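Local coordinates for PmoD (Methylocystis sp. ATCC 49242, PDB 6CPD), which binds copper(I) in a periplasmic cupredoxin-like domain, and probably serves copper handling in methane-oxidizing bacteria, at residues Ile17-Pro22 with Thr39-Asp44; Thr79-Pro84 with Phe93-Asn98; His104-Val109 with Gln122-Val127. One frame throughout, in Å; residues are numbered along the deposited sequence.

Contact 1. Residues Ile17-Pro22 with Thr39-Asp44; sequences ITVFQP and TIMAFD
The hydroxyl oxygen of T39 is gripped twice: Q21 NE2 donates to T39 OG1 at 3.0 Å, close to the amide plane, and T39 OG1 is also hydrogen-bonded to G37 O. Q21 NE2 in turn reaches A35 O, so NE2 has two acceptors, where strand 13-20 gives way to loop. The two segments are neighbouring antiparallel strands in one sheet of the cupredoxin beta-sandwich, their axes 4.7 Å apart and 164° between directions. T18 with A42 and F20 with I40 form hydrogen-bonded pairs; the bond from A42 N to T18 O, at 2.8 Å, is the shortest of the four.

I17, V19, M41 and F43 point to one face of the sheet. There I17 CG1 lies 3.8 Å from F43 CD2, and V19 CG1, anti to the backbone N (chi1 -176°), meets T39 CG2 at 3.6 Å. F123 of the other sheet packs on I17 and M41, which places this face in the core.

The face of T18, F20, I40 and A42 is partly exposed. I40 CB sits over one face of the F20 ring, 4.1 Å from its centroid, while I40 CD1 approaches F20 CZ to 3.5 Å. At the T18-A42 pair a water donates to A42 O at 3.0 Å and also bonds T18 OG1.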
loop_
_atom_site.group_PDB
_atom_site.type_symbol
_atom_site.label_atom_id
_atom_site.label_comp_id
_atom_site.label_asym_id
_atom_site.label_seq_id
_atom_site.Cartn_x
_atom_site.Cartn_y
_atom_site.Cartn_z
ATOM N N ILE B 17 3.931 -5.066 1.344
ATOM C CA ILE B 17 5.245 -4.546 1.744
ATOM C C ILE B 17 5.126 -3.697 3.010
ATOM O O ILE B 17 4.209 -2.873 3.122
ATOM C CB ILE B 17 5.849 -3.682 0.613
ATOM C CG1 ILE B 17 6.087 -4.545 -0.633
ATOM C CG2 ILE B 17 7.152 -3.011 1.076
ATOM C CD1 ILE B 17 6.462 -3.725 -1.873
ATOM N N THR B 18 6.054 -3.893 3.945
ATOM C CA THR B 18 6.170 -3.052 5.126
ATOM C C THR B 18 7.620 -2.548 5.219
ATOM O O THR B 18 8.561 -3.293 4.942
ATOM C CB THR B 18 5.814 -3.811 6.434
ATOM O OG1 THR B 18 4.529 -4.444 6.315
ATOM C CG2 THR B 18 5.790 -2.853 7.613
ATOM N N VAL B 19 7.791 -1.287 5.577
ATOM C CA VAL B 19 9.122 -0.717 5.711
ATOM C C VAL B 19 9.306 -0.167 7.105
ATOM O O VAL B 19 8.443 0.571 7.587
ATOM C CB VAL B 19 9.349 0.425 4.695
ATOM C CG1 VAL B 19 10.771 0.932 4.789
ATOM C CG2 VAL B 19 9.034 -0.049 3.269
ATOM N N PHE B 20 10.390 -0.529 7.787
ATOM C CA PHE B 20 10.684 0.192 9.018
ATOM C C PHE B 20 12.158 0.580 9.106
ATOM O O PHE B 20 13.000 0.055 8.378
ATOM C CB PHE B 20 10.205 -0.551 10.274
ATOM C CG PHE B 20 10.859 -1.862 10.538
ATOM C CD1 PHE B 20 10.444 -3.004 9.867
ATOM C CD2 PHE B 20 11.806 -1.983 11.560
ATOM C CE1 PHE B 20 11.019 -4.240 10.156
ATOM C CE2 PHE B 20 12.389 -3.215 11.859
ATOM C CZ PHE B 20 11.991 -4.347 11.156
ATOM N N GLN B 21 12.418 1.554 9.973
ATOM C CA GLN B 21 13.743 2.133 10.182
ATOM C C GLN B 21 14.024 2.180 11.675
ATOM O O GLN B 21 13.786 3.195 12.348
ATOM C CB GLN B 21 13.804 3.523 9.575
ATOM C CG GLN B 21 13.455 3.553 8.074
ATOM C CD GLN B 21 13.858 4.865 7.420
ATOM O OE1 GLN B 21 13.234 5.901 7.654
ATOM N NE2 GLN B 21 14.926 4.834 6.626
ATOM N N PRO B 22 14.508 1.055 12.205
ATOM C CA PRO B 22 14.651 0.795 13.642
ATOM C C PRO B 22 15.594 1.772 14.361
ATOM O O PRO B 22 15.484 1.923 15.587
ATOM C CB PRO B 22 15.194 -0.640 13.684
ATOM C CG PRO B 22 15.841 -0.857 12.341
ATOM C CD PRO B 22 15.005 -0.058 11.377
ATOM N N THR B 39 17.437 0.336 6.901
ATOM C CA THR B 39 16.061 0.193 6.460
ATOM C C THR B 39 15.764 -1.267 6.208
ATOM O O THR B 39 16.524 -1.948 5.523
ATOM C CB THR B 39 15.819 1.032 5.198
ATOM O OG1 THR B 39 16.216 2.380 5.464
ATOM C CG2 THR B 39 14.356 1.004 4.796
ATOM N N ILE B 40 14.652 -1.749 6.764
ATOM C CA ILE B 40 14.258 -3.118 6.550
ATOM C C ILE B 40 12.962 -3.129 5.770
ATOM O O ILE B 40 11.995 -2.488 6.170
ATOM C CB ILE B 40 14.084 -3.867 7.880
ATOM C CG1 ILE B 40 15.425 -3.923 8.615
ATOM C CG2 ILE B 40 13.491 -5.268 7.640
ATOM C CD1 ILE B 40 15.309 -4.407 10.049
ATOM N N MET B 41 12.954 -3.860 4.660
ATOM C CA MET B 41 11.733 -4.045 3.878
ATOM C C MET B 41 11.255 -5.483 3.943
ATOM O O MET B 41 11.984 -6.398 3.548
ATOM C CB MET B 41 11.967 -3.634 2.428
ATOM C CG MET B 41 12.535 -2.219 2.301
ATOM S SD MET B 41 12.618 -1.676 0.585
ATOM C CE MET B 41 11.151 -2.484 -0.040
ATOM N N ALA B 42 10.029 -5.671 4.433
ATOM C CA ALA B 42 9.444 -6.998 4.570
ATOM C C ALA B 42 8.362 -7.238 3.518
ATOM O O ALA B 42 7.475 -6.399 3.331
ATOM C CB ALA B 42 8.871 -7.177 5.971
ATOM N N PHE B 43 8.444 -8.393 2.857
ATOM C CA PHE B 43 7.554 -8.771 1.757
ATOM C C PHE B 43 6.686 -9.950 2.190
ATOM O O PHE B 43 7.182 -10.907 2.785
ATOM C CB PHE B 43 8.361 -9.133 0.505
ATOM C CG PHE B 43 9.151 -7.987 -0.058
ATOM C CD1 PHE B 43 10.367 -7.632 0.500
ATOM C CD2 PHE B 43 8.677 -7.261 -1.134
ATOM C CE1 PHE B 43 11.088 -6.565 -0.005
ATOM C CE2 PHE B 43 9.390 -6.200 -1.645
ATOM C CZ PHE B 43 10.605 -5.855 -1.082
ATOM N N ASP B 44 5.392 -9.864 1.898
ATOM C CA ASP B 44 4.438 -10.916 2.239
ATOM C C ASP B 44 3.649 -11.240 0.959
ATOM O O ASP B 44 2.783 -10.477 0.535
ATOM C CB ASP B 44 3.486 -10.449 3.350
ATOM C CG ASP B 44 2.442 -11.508 3.743
ATOM O OD1 ASP B 44 2.282 -12.537 3.047
ATOM O OD2 ASP B 44 1.717 -11.264 4.733
HETATM O O HOH W 1 4.757 -7.011 4.484
#

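Contact 2. Residues Thr79-Pro84 with Phe93-Asn98; sequences TELHLP and FSVEHN
Strand 81-84 and strand 93-98 run at 153° between directions with axes 9.3 Å apart, about twice the spacing of paired strands, so L81, L83, V95 and H97 meet through side chains across the gap between two sheets of the cupredoxin sandwich. The nearest CA pairs, L81 with H97 at 7.6 Å and L83 with V95, agree with this. At E80 the chain turns a corner, and E80 and L81 both face I59, a classic beta bulge that turns both side chains toward the opposing strand.

L83 CD1 comes to 3.5 Å from V95 CG1, the closest apolar approach here, and it also touches CE2 of F93 more loosely. L81 CD1 lies 3.9 Å from H97 CB and at the same distance from the backbone oxygen E96 O; the side chains of L81 and H97 pass alongside with reversed directions.

At the bulge end H97 NE2 donates to E80 OE1 at 3.0 Å, with an N-H...O angle of 152°. The carboxylate and ring planes are 70° apart, and E80 OE1 accepts through its anti lone pair, tilted from the imidazole plane. H97 CG, anti to the backbone N, starts the ring off toward E80. E80 OE2 makes a salt bridge to R61, giving the carboxylate a partner on each oxygen. R61 would probably keep E80 ionised, and the carboxylate in turn would favour a proton on H97 NE2.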
loop_
_atom_site.group_PDB
_atom_site.type_symbol
_atom_site.label_atom_id
_atom_site.label_comp_id
_atom_site.label_asym_id
_atom_site.label_seq_id
_atom_site.Cartn_x
_atom_site.Cartn_y
_atom_site.Cartn_z
ATOM N N THR B 79 22.086 0.188 -9.569
ATOM C CA THR B 79 21.596 -0.718 -8.516
ATOM C C THR B 79 22.040 -0.377 -7.095
ATOM O O THR B 79 23.230 -0.203 -6.832
ATOM C CB THR B 79 22.007 -2.162 -8.830
ATOM O OG1 THR B 79 21.247 -2.612 -9.957
ATOM C CG2 THR B 79 21.737 -3.092 -7.632
ATOM N N GLU B 80 21.065 -0.292 -6.188
ATOM C CA GLU B 80 21.313 -0.125 -4.750
ATOM C C GLU B 80 21.441 -1.466 -4.070
ATOM O O GLU B 80 22.270 -1.655 -3.186
ATOM C CB GLU B 80 20.186 0.648 -4.064
ATOM C CG GLU B 80 20.215 2.122 -4.279
ATOM C CD GLU B 80 21.303 2.820 -3.473
ATOM O OE1 GLU B 80 21.760 2.260 -2.450
ATOM O OE2 GLU B 80 21.683 3.944 -3.867
ATOM N N LEU B 81 20.565 -2.385 -4.457
ATOM C CA LEU B 81 20.584 -3.720 -3.886
ATOM C C LEU B 81 20.030 -4.712 -4.890
ATOM O O LEU B 81 19.126 -4.381 -5.648
ATOM C CB LEU B 81 19.762 -3.727 -2.589
ATOM C CG LEU B 81 19.224 -5.006 -1.951
ATOM C CD1 LEU B 81 19.119 -4.798 -0.457
ATOM C CD2 LEU B 81 17.849 -5.363 -2.514
ATOM N N HIS B 82 20.547 -5.932 -4.872
ATOM C CA HIS B 82 20.087 -6.961 -5.798
ATOM C C HIS B 82 20.028 -8.325 -5.133
ATOM O O HIS B 82 21.032 -8.814 -4.637
ATOM C CB HIS B 82 20.989 -7.031 -7.032
ATOM C CG HIS B 82 20.491 -7.972 -8.081
ATOM N ND1 HIS B 82 21.331 -8.703 -8.890
ATOM C CD2 HIS B 82 19.230 -8.304 -8.453
ATOM C CE1 HIS B 82 20.614 -9.452 -9.710
ATOM N NE2 HIS B 82 19.334 -9.223 -9.466
ATOM N N LEU B 83 18.838 -8.922 -5.104
ATOM C CA LEU B 83 18.687 -10.303 -4.664
ATOM C C LEU B 83 18.357 -11.202 -5.845
ATOM O O LEU B 83 17.297 -11.055 -6.450
ATOM C CB LEU B 83 17.584 -10.447 -3.618
ATOM C CG LEU B 83 17.539 -9.655 -2.324
ATOM C CD1 LEU B 83 16.386 -10.236 -1.513
ATOM C CD2 LEU B 83 18.851 -9.744 -1.559
ATOM N N PRO B 84 19.249 -12.149 -6.168
ATOM C CA PRO B 84 18.984 -13.079 -7.270
ATOM C C PRO B 84 17.686 -13.860 -7.087
ATOM O O PRO B 84 17.239 -14.081 -5.959
ATOM C CB PRO B 84 20.191 -14.037 -7.229
ATOM C CG PRO B 84 21.266 -13.262 -6.574
ATOM C CD PRO B 84 20.587 -12.342 -5.582
ATOM N N PHE B 93 9.665 -12.726 3.170
ATOM C CA PHE B 93 11.109 -12.503 3.306
ATOM C C PHE B 93 11.368 -11.040 3.627
ATOM O O PHE B 93 10.500 -10.193 3.423
ATOM C CB PHE B 93 11.880 -12.937 2.043
ATOM C CG PHE B 93 11.562 -12.127 0.799
ATOM C CD1 PHE B 93 10.427 -12.391 0.048
ATOM C CD2 PHE B 93 12.424 -11.132 0.365
ATOM C CE1 PHE B 93 10.153 -11.668 -1.102
ATOM C CE2 PHE B 93 12.154 -10.403 -0.782
ATOM C CZ PHE B 93 11.020 -10.666 -1.513
ATOM N N SER B 94 12.562 -10.748 4.129
ATOM C CA SER B 94 12.943 -9.374 4.429
ATOM C C SER B 94 14.276 -9.060 3.774
ATOM O O SER B 94 15.092 -9.958 3.563
ATOM C CB SER B 94 13.057 -9.142 5.940
ATOM O OG SER B 94 11.800 -9.235 6.591
ATOM N N VAL B 95 14.479 -7.788 3.439
ATOM C CA VAL B 95 15.776 -7.307 2.989
ATOM C C VAL B 95 16.131 -6.108 3.863
ATOM O O VAL B 95 15.249 -5.395 4.356
ATOM C CB VAL B 95 15.792 -6.921 1.487
ATOM C CG1 VAL B 95 14.960 -7.896 0.686
ATOM C CG2 VAL B 95 15.282 -5.528 1.283
ATOM N N GLU B 96 17.419 -5.953 4.131
ATOM C CA GLU B 96 17.903 -4.843 4.920
ATOM C C GLU B 96 18.896 -4.066 4.085
ATOM O O GLU B 96 19.694 -4.656 3.363
ATOM C CB GLU B 96 18.546 -5.337 6.226
ATOM C CG GLU B 96 19.115 -4.233 7.118
ATOM C CD GLU B 96 20.532 -3.801 6.737
ATOM O OE1 GLU B 96 21.216 -4.542 6.001
ATOM O OE2 GLU B 96 20.957 -2.708 7.179
ATOM N N HIS B 97 18.841 -2.746 4.166
ATOM C CA HIS B 97 19.776 -1.929 3.408
ATOM C C HIS B 97 19.994 -0.591 4.101
ATOM O O HIS B 97 19.053 0.006 4.629
ATOM C CB HIS B 97 19.264 -1.707 1.977
ATOM C CG HIS B 97 20.244 -0.994 1.097
ATOM N ND1 HIS B 97 21.456 -1.539 0.742
ATOM C CD2 HIS B 97 20.203 0.235 0.525
ATOM C CE1 HIS B 97 22.120 -0.688 -0.022
ATOM N NE2 HIS B 97 21.380 0.401 -0.165
ATOM N N ASN B 98 21.232 -0.121 4.111
ATOM C CA ASN B 98 21.490 1.238 4.549
ATOM C C ASN B 98 21.380 2.174 3.360
ATOM O O ASN B 98 22.242 2.176 2.488
ATOM C CB ASN B 98 22.874 1.360 5.193
ATOM C CG ASN B 98 23.112 2.732 5.815
ATOM O OD1 ASN B 98 22.728 2.983 6.957
ATOM N ND2 ASN B 98 23.774 3.619 5.069
#

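Contact 3. Residues His104-Val109 with Gln122-Val127; sequences HYIGLV and QFKFMV
Backbone hydrogen bonds join Y105 to F125 and G107 to F123 in both directions, making these the hydrogen-bonded pairs of an antiparallel ladder. The shortest runs from G107 N to F123 O at 2.8 Å.

Two CH-pi contacts lie on the face made by Y105, G107, F123 and F125. G107 CA lies over the F123 ring, 3.7 Å from its centroid and 17° off the normal; because G107 has no side chain, the ring can lie directly on the backbone. F123 CG stands between the backbone N and the carbonyl carbon (chi1 59°), which sets the start of the ring on the side of the neighbouring strand. Y105 CB likewise sits over one face of the F125 ring, 3.8 Å from the centroid. The planes of the Y105 and F125 rings make 20°, but the displacement is so large, with centroids 5.8 Å apart, that they hardly cover each other.

These strands form the beta hairpin 103-112/118-127 of the cupredoxin sandwich, and F123 and F125 also pack on M5 of the second subunit. An alanine at F123 would probably leave G107 CA without its aromatic cover and open a gap beside V109 CG2, which meets the ring edge at F123 CE2.

Apolar packing continues at V127, whose CG2 is 3.8 Å from Y105 CE1. On the opposite face L108 CD2 lies against Q122 CG at 3.6 Å, and H104 CD2 meets M126 CB at 4.0 Å.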
loop_
_atom_site.group_PDB
_atom_site.type_symbol
_atom_site.label_atom_id
_atom_site.label_comp_id
_atom_site.label_asym_id
_atom_site.label_seq_id
_atom_site.Cartn_x
_atom_site.Cartn_y
_atom_site.Cartn_z
ATOM N N HIS B 104 14.777 9.278 -5.138
ATOM C CA HIS B 104 13.739 8.373 -5.623
ATOM C C HIS B 104 14.345 7.045 -5.998
ATOM O O HIS B 104 15.408 7.001 -6.635
ATOM C CB HIS B 104 13.020 8.927 -6.860
ATOM C CG HIS B 104 12.229 10.168 -6.608
ATOM N ND1 HIS B 104 12.734 11.432 -6.828
ATOM C CD2 HIS B 104 10.957 10.338 -6.181
ATOM C CE1 HIS B 104 11.805 12.326 -6.543
ATOM N NE2 HIS B 104 10.719 11.687 -6.141
ATOM N N TYR B 105 13.645 5.973 -5.635
ATOM C CA TYR B 105 14.111 4.626 -5.892
ATOM C C TYR B 105 12.987 3.809 -6.500
ATOM O O TYR B 105 11.809 4.170 -6.398
ATOM C CB TYR B 105 14.618 3.951 -4.603
ATOM C CG TYR B 105 15.827 4.633 -4.027
ATOM C CD1 TYR B 105 15.691 5.725 -3.186
ATOM C CD2 TYR B 105 17.106 4.204 -4.347
ATOM C CE1 TYR B 105 16.815 6.371 -2.661
ATOM C CE2 TYR B 105 18.222 4.836 -3.831
ATOM C CZ TYR B 105 18.074 5.912 -2.988
ATOM O OH TYR B 105 19.202 6.533 -2.485
ATOM N N ILE B 106 13.358 2.710 -7.139
ATOM C CA ILE B 106 12.378 1.794 -7.688
ATOM C C ILE B 106 12.743 0.376 -7.282
ATOM O O ILE B 106 13.872 -0.059 -7.516
ATOM C CB ILE B 106 12.309 1.868 -9.230
ATOM C CG1 ILE B 106 12.114 3.314 -9.707
ATOM C CG2 ILE B 106 11.220 0.913 -9.748
ATOM C CD1 ILE B 106 11.945 3.472 -11.198
ATOM N N GLY B 107 11.805 -0.346 -6.680
ATOM C CA GLY B 107 12.022 -1.755 -6.432
ATOM C C GLY B 107 11.447 -2.512 -7.615
ATOM O O GLY B 107 10.262 -2.383 -7.926
ATOM N N LEU B 108 12.299 -3.264 -8.302
ATOM C CA LEU B 108 11.867 -4.086 -9.427
ATOM C C LEU B 108 11.712 -5.532 -8.993
ATOM O O LEU B 108 12.704 -6.186 -8.672
ATOM C CB LEU B 108 12.869 -4.015 -10.575
ATOM C CG LEU B 108 13.130 -2.627 -11.128
ATOM C CD1 LEU B 108 14.269 -2.660 -12.145
ATOM C CD2 LEU B 108 11.854 -2.129 -11.752
ATOM N N VAL B 109 10.485 -6.027 -8.983
ATOM C CA VAL B 109 10.227 -7.412 -8.608
ATOM C C VAL B 109 9.967 -8.205 -9.876
ATOM O O VAL B 109 9.037 -7.914 -10.624
ATOM C CB VAL B 109 9.021 -7.559 -7.664
ATOM C CG1 VAL B 109 8.810 -9.031 -7.310
ATOM C CG2 VAL B 109 9.206 -6.712 -6.401
ATOM N N GLN B 122 6.880 -2.824 -10.561
ATOM C CA GLN B 122 7.680 -1.752 -9.980
ATOM C C GLN B 122 6.985 -1.210 -8.758
ATOM O O GLN B 122 5.763 -1.029 -8.774
ATOM C CB GLN B 122 7.906 -0.610 -10.996
ATOM C CG GLN B 122 8.419 -1.061 -12.358
ATOM C CD GLN B 122 8.579 0.087 -13.359
ATOM O OE1 GLN B 122 8.434 1.260 -13.011
ATOM N NE2 GLN B 122 8.894 -0.256 -14.604
ATOM N N PHE B 123 7.721 -1.040 -7.667
ATOM C CA PHE B 123 7.189 -0.184 -6.624
ATOM C C PHE B 123 8.121 0.999 -6.464
ATOM O O PHE B 123 9.336 0.853 -6.246
ATOM C CB PHE B 123 6.954 -0.927 -5.319
ATOM C CG PHE B 123 8.159 -1.566 -4.721
ATOM C CD1 PHE B 123 8.869 -0.926 -3.717
ATOM C CD2 PHE B 123 8.506 -2.871 -5.062
ATOM C CE1 PHE B 123 9.969 -1.542 -3.120
ATOM C CE2 PHE B 123 9.596 -3.506 -4.457
ATOM C CZ PHE B 123 10.327 -2.836 -3.484
ATOM N N LYS B 124 7.528 2.179 -6.584
ATOM C CA LYS B 124 8.298 3.410 -6.581
ATOM C C LYS B 124 8.218 3.987 -5.193
ATOM O O LYS B 124 7.152 3.985 -4.580
ATOM C CB LYS B 124 7.749 4.383 -7.617
ATOM C CG LYS B 124 7.802 3.838 -9.026
ATOM C CD LYS B 124 7.568 4.926 -10.046
ATOM C CE LYS B 124 7.750 4.407 -11.447
ATOM N NZ LYS B 124 7.716 5.540 -12.407
ATOM N N PHE B 125 9.346 4.449 -4.666
ATOM C CA PHE B 125 9.314 5.033 -3.337
ATOM C C PHE B 125 10.381 6.096 -3.208
ATOM O O PHE B 125 11.260 6.229 -4.057
ATOM C CB PHE B 125 9.492 3.960 -2.240
ATOM C CG PHE B 125 10.812 3.223 -2.284
ATOM C CD1 PHE B 125 10.998 2.154 -3.144
ATOM C CD2 PHE B 125 11.858 3.579 -1.429
ATOM C CE1 PHE B 125 12.210 1.469 -3.176
ATOM C CE2 PHE B 125 13.070 2.892 -1.445
ATOM C CZ PHE B 125 13.243 1.834 -2.308
ATOM N N MET B 126 10.314 6.861 -2.138
ATOM C CA MET B 126 11.390 7.802 -1.948
ATOM C C MET B 126 11.924 7.771 -0.535
ATOM O O MET B 126 11.219 7.417 0.418
ATOM C CB MET B 126 10.937 9.187 -2.324
ATOM C CG MET B 126 9.941 9.814 -1.415
ATOM S SD MET B 126 9.877 11.529 -1.950
ATOM C CE MET B 126 11.633 11.881 -1.955
ATOM N N VAL B 127 13.196 8.135 -0.428
ATOM C CA VAL B 127 13.884 8.192 0.845
ATOM C C VAL B 127 14.178 9.650 1.118
ATOM O O VAL B 127 14.718 10.350 0.261
ATOM C CB VAL B 127 15.177 7.359 0.824
ATOM C CG1 VAL B 127 15.943 7.518 2.125
ATOM C CG2 VAL B 127 14.854 5.889 0.527
#

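Overall arrangement
The contacts follow one another along the chain, each closing before the next opens, and their centres lie 11 to 13 Å apart. Contact 1 belongs to the antiparallel sheet containing strands 13-20, 37-45 and 92-99; contact 3 belongs to the mixed sheet containing 118-127, 103-112, 55-61 and 79-86. Contact 2 spans the two, since 92-99 pairs with 37-45 while 79-86 is an outer strand of the second sheet. M41 N lies 2.8 Å from V95 O, joining contacts 1 and 2; E80 packs on Y105 between contacts 2 and 3. F123 also reaches F43, so contacts 1 and 3 meet in the core, and the three together tie both sheets of the sandwich; the side chains of F123 and I17 are each about 10 Å from copper(I).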